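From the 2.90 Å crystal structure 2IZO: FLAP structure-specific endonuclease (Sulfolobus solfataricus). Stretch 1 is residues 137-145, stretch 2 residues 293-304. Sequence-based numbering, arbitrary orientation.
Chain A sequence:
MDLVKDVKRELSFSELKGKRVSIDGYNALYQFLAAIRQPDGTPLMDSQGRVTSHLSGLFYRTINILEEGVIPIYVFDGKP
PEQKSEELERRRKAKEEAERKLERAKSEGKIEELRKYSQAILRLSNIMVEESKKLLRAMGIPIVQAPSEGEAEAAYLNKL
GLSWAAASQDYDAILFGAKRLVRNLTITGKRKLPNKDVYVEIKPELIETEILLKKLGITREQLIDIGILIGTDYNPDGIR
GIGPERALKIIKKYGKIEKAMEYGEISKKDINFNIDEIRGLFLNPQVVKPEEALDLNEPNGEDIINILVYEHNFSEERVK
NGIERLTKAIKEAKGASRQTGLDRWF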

# COMPACT_ATOMS: atom_id res chain seq x y z
N ARG A 137 -1.76 -22.68 -14.08
CA ARG A 137 -0.74 -23.41 -13.31
C ARG A 137 0.54 -22.59 -13.22
O ARG A 137 1.18 -22.53 -12.17
CB ARG A 137 -0.41 -24.76 -13.96
CG ARG A 137 -1.49 -25.83 -13.89
CD ARG A 137 -0.87 -27.23 -13.96
NE ARG A 137 -1.66 -28.17 -14.74
CZ ARG A 137 -2.69 -28.88 -14.28
NH1 ARG A 137 -3.09 -28.77 -13.01
NH2 ARG A 137 -3.34 -29.71 -15.10
N ALA A 138 0.90 -21.95 -14.34
CA ALA A 138 2.11 -21.14 -14.45
C ALA A 138 1.98 -19.81 -13.71
O ALA A 138 2.98 -19.21 -13.32
CB ALA A 138 2.47 -20.92 -15.91
N MET A 139 0.74 -19.35 -13.54
CA MET A 139 0.46 -18.15 -12.76
C MET A 139 0.41 -18.49 -11.27
O MET A 139 0.59 -17.61 -10.42
CB MET A 139 -0.87 -17.53 -13.18
CG MET A 139 -0.85 -16.85 -14.54
SD MET A 139 -2.48 -16.24 -15.00
CE MET A 139 -2.50 -14.65 -14.16
N GLY A 140 0.16 -19.76 -10.97
CA GLY A 140 0.09 -20.24 -9.59
C GLY A 140 -1.33 -20.31 -9.04
O GLY A 140 -1.56 -20.90 -7.98
N ILE A 141 -2.27 -19.72 -9.77
CA ILE A 141 -3.67 -19.62 -9.35
C ILE A 141 -4.37 -20.99 -9.37
O ILE A 141 -4.37 -21.66 -10.40
CB ILE A 141 -4.41 -18.56 -10.21
CG1 ILE A 141 -3.96 -17.16 -9.79
CG2 ILE A 141 -5.91 -18.68 -10.06
CD1 ILE A 141 -3.65 -16.25 -10.95
N PRO A 142 -4.95 -21.39 -8.22
CA PRO A 142 -5.57 -22.71 -7.99
C PRO A 142 -6.52 -23.20 -9.08
O PRO A 142 -7.30 -22.42 -9.63
CB PRO A 142 -6.31 -22.53 -6.66
CG PRO A 142 -6.26 -21.07 -6.35
CD PRO A 142 -5.04 -20.55 -7.02
N ILE A 143 -6.46 -24.50 -9.36
CA ILE A 143 -7.19 -25.13 -10.45
C ILE A 143 -7.89 -26.40 -9.94
O ILE A 143 -7.28 -27.23 -9.27
CB ILE A 143 -6.23 -25.46 -11.65
CG1 ILE A 143 -6.95 -26.22 -12.76
CG2 ILE A 143 -4.95 -26.19 -11.16
CD1 ILE A 143 -6.04 -26.66 -13.91
N VAL A 144 -9.19 -26.52 -10.24
CA VAL A 144 -9.98 -27.67 -9.80
C VAL A 144 -10.71 -28.32 -10.97
O VAL A 144 -11.50 -27.67 -11.66
CB VAL A 144 -10.99 -27.29 -8.68
CG1 VAL A 144 -11.69 -28.54 -8.12
CG2 VAL A 144 -10.30 -26.55 -7.55
N GLN A 145 -10.45 -29.61 -11.17
CA GLN A 145 -11.07 -30.38 -12.26
C GLN A 145 -12.33 -31.13 -11.81
O GLN A 145 -12.26 -32.11 -11.06
CB GLN A 145 -10.05 -31.35 -12.86
CG GLN A 145 -10.56 -32.16 -14.05
CD GLN A 145 -11.03 -31.29 -15.20
OE1 GLN A 145 -10.28 -30.48 -15.74
NE2 GLN A 145 -12.29 -31.47 -15.59
N ALA A 293 -3.48 -27.49 -2.93
CA ALA A 293 -4.86 -27.07 -3.21
C ALA A 293 -5.63 -26.76 -1.91
O ALA A 293 -5.52 -27.51 -0.93
CB ALA A 293 -5.58 -28.14 -4.02
N LEU A 294 -6.40 -25.67 -1.90
CA LEU A 294 -6.52 -24.75 -3.03
C LEU A 294 -5.78 -23.45 -2.73
O LEU A 294 -6.40 -22.46 -2.34
CB LEU A 294 -8.00 -24.46 -3.33
CG LEU A 294 -9.01 -25.61 -3.33
CD1 LEU A 294 -10.44 -25.08 -3.29
CD2 LEU A 294 -8.81 -26.51 -4.53
N ASP A 295 -4.47 -23.46 -2.92
CA ASP A 295 -3.63 -22.36 -2.43
C ASP A 295 -2.81 -21.66 -3.52
O ASP A 295 -2.38 -22.29 -4.50
CB ASP A 295 -2.73 -22.86 -1.31
CG ASP A 295 -2.90 -22.09 -0.02
OD1 ASP A 295 -3.06 -20.85 -0.08
OD2 ASP A 295 -2.89 -22.72 1.06
N LEU A 296 -2.59 -20.35 -3.33
CA LEU A 296 -1.83 -19.54 -4.28
C LEU A 296 -0.33 -19.86 -4.26
O LEU A 296 0.33 -19.74 -3.23
CB LEU A 296 -2.04 -18.04 -4.01
CG LEU A 296 -3.35 -17.38 -4.45
CD1 LEU A 296 -3.48 -15.99 -3.83
CD2 LEU A 296 -3.47 -17.30 -5.98
N ASN A 297 0.19 -20.25 -5.42
CA ASN A 297 1.61 -20.55 -5.57
C ASN A 297 2.37 -19.41 -6.24
O ASN A 297 1.78 -18.40 -6.62
CB ASN A 297 1.79 -21.87 -6.35
CG ASN A 297 1.38 -23.09 -5.54
OD1 ASN A 297 0.56 -23.00 -4.62
ND2 ASN A 297 1.94 -24.24 -5.88
N GLU A 298 3.68 -19.58 -6.37
CA GLU A 298 4.54 -18.59 -7.03
C GLU A 298 4.46 -18.68 -8.55
O GLU A 298 4.70 -19.75 -9.12
CB GLU A 298 5.99 -18.74 -6.57
CG GLU A 298 6.38 -17.84 -5.42
CD GLU A 298 7.87 -17.83 -5.18
OE1 GLU A 298 8.40 -18.85 -4.70
OE2 GLU A 298 8.52 -16.80 -5.47
N PRO A 299 4.13 -17.56 -9.22
CA PRO A 299 4.09 -17.52 -10.68
C PRO A 299 5.49 -17.45 -11.29
O PRO A 299 6.21 -16.47 -11.06
CB PRO A 299 3.30 -16.25 -10.99
CG PRO A 299 3.50 -15.37 -9.80
CD PRO A 299 3.75 -16.26 -8.62
N ASN A 300 5.88 -18.47 -12.05
CA ASN A 300 7.16 -18.45 -12.75
C ASN A 300 6.99 -18.02 -14.21
O ASN A 300 6.01 -18.40 -14.86
CB ASN A 300 7.91 -19.79 -12.64
CG ASN A 300 7.56 -20.77 -13.76
OD1 ASN A 300 8.42 -21.14 -14.56
ND2 ASN A 300 6.29 -21.18 -13.82
N GLY A 301 7.94 -17.24 -14.71
CA GLY A 301 7.87 -16.70 -16.06
C GLY A 301 8.33 -17.65 -17.15
O GLY A 301 7.87 -17.56 -18.29
N GLU A 302 9.23 -18.57 -16.80
CA GLU A 302 9.80 -19.54 -17.74
C GLU A 302 8.75 -20.48 -18.35
O GLU A 302 9.02 -21.18 -19.33
CB GLU A 302 10.92 -20.34 -17.08
N ASP A 303 7.56 -20.50 -17.76
CA ASP A 303 6.42 -21.25 -18.29
C ASP A 303 5.31 -20.33 -18.80
O ASP A 303 4.53 -20.73 -19.67
CB ASP A 303 5.88 -22.23 -17.24
CG ASP A 303 6.69 -23.51 -17.14
OD1 ASP A 303 7.88 -23.52 -17.53
OD2 ASP A 303 6.13 -24.52 -16.67
N ILE A 304 5.24 -19.12 -18.26
CA ILE A 304 4.23 -18.13 -18.67
C ILE A 304 4.52 -17.58 -20.07
O ILE A 304 3.64 -17.54 -20.93
CB ILE A 304 4.09 -16.97 -17.63
CG1 ILE A 304 3.22 -17.42 -16.45
CG2 ILE A 304 3.49 -15.71 -18.27
CD1 ILE A 304 3.22 -16.47 -15.26

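The polar economy of this contact is almost entirely backbone. Its one well-formed hydrogen bond runs from N297 N to G140 O, 3.2 Å and nearly straight at 170°, so the carbonyl just past the helix end is satisfied by the opposing loop. Two residues earlier, A138 O receives a weaker offer: N300 N lies 3.3 Å away, but the 123° angle makes this a weak bond. P299 CA, also 3.3 Å from A138 O, adds a CA-H...O contact to the same acceptor. M139 O, between them, gets no donor from the other stretch; its nearest neighbour there is P299 CB at 3.1 Å, a carbon.

G140 makes the close approach possible. Its positive phi (96°) turns the chain out of the helix, with G140 N keeping a weak bond to R137 O (3.2 Å), and an ideal CB would sit 2.4 Å from N297 O, a clash.

Apolar side chains fill in around these bonds. A138 CB packs on I304 CG1 at 3.6 Å. Beyond the glycine, L296 CD2 lies 3.8 Å from both I141 CG1 and P142 CD, while V144 CG2 meets L294 CD2 at 3.4 Å. The rule is economical: the two backbone amide bonds, one good and one weak, match the register, in which the G140 CA and N297 CA atoms lie 4.3 Å apart; the apolar side chains pack around them, and no side chain hydrogen-bonds across the contact.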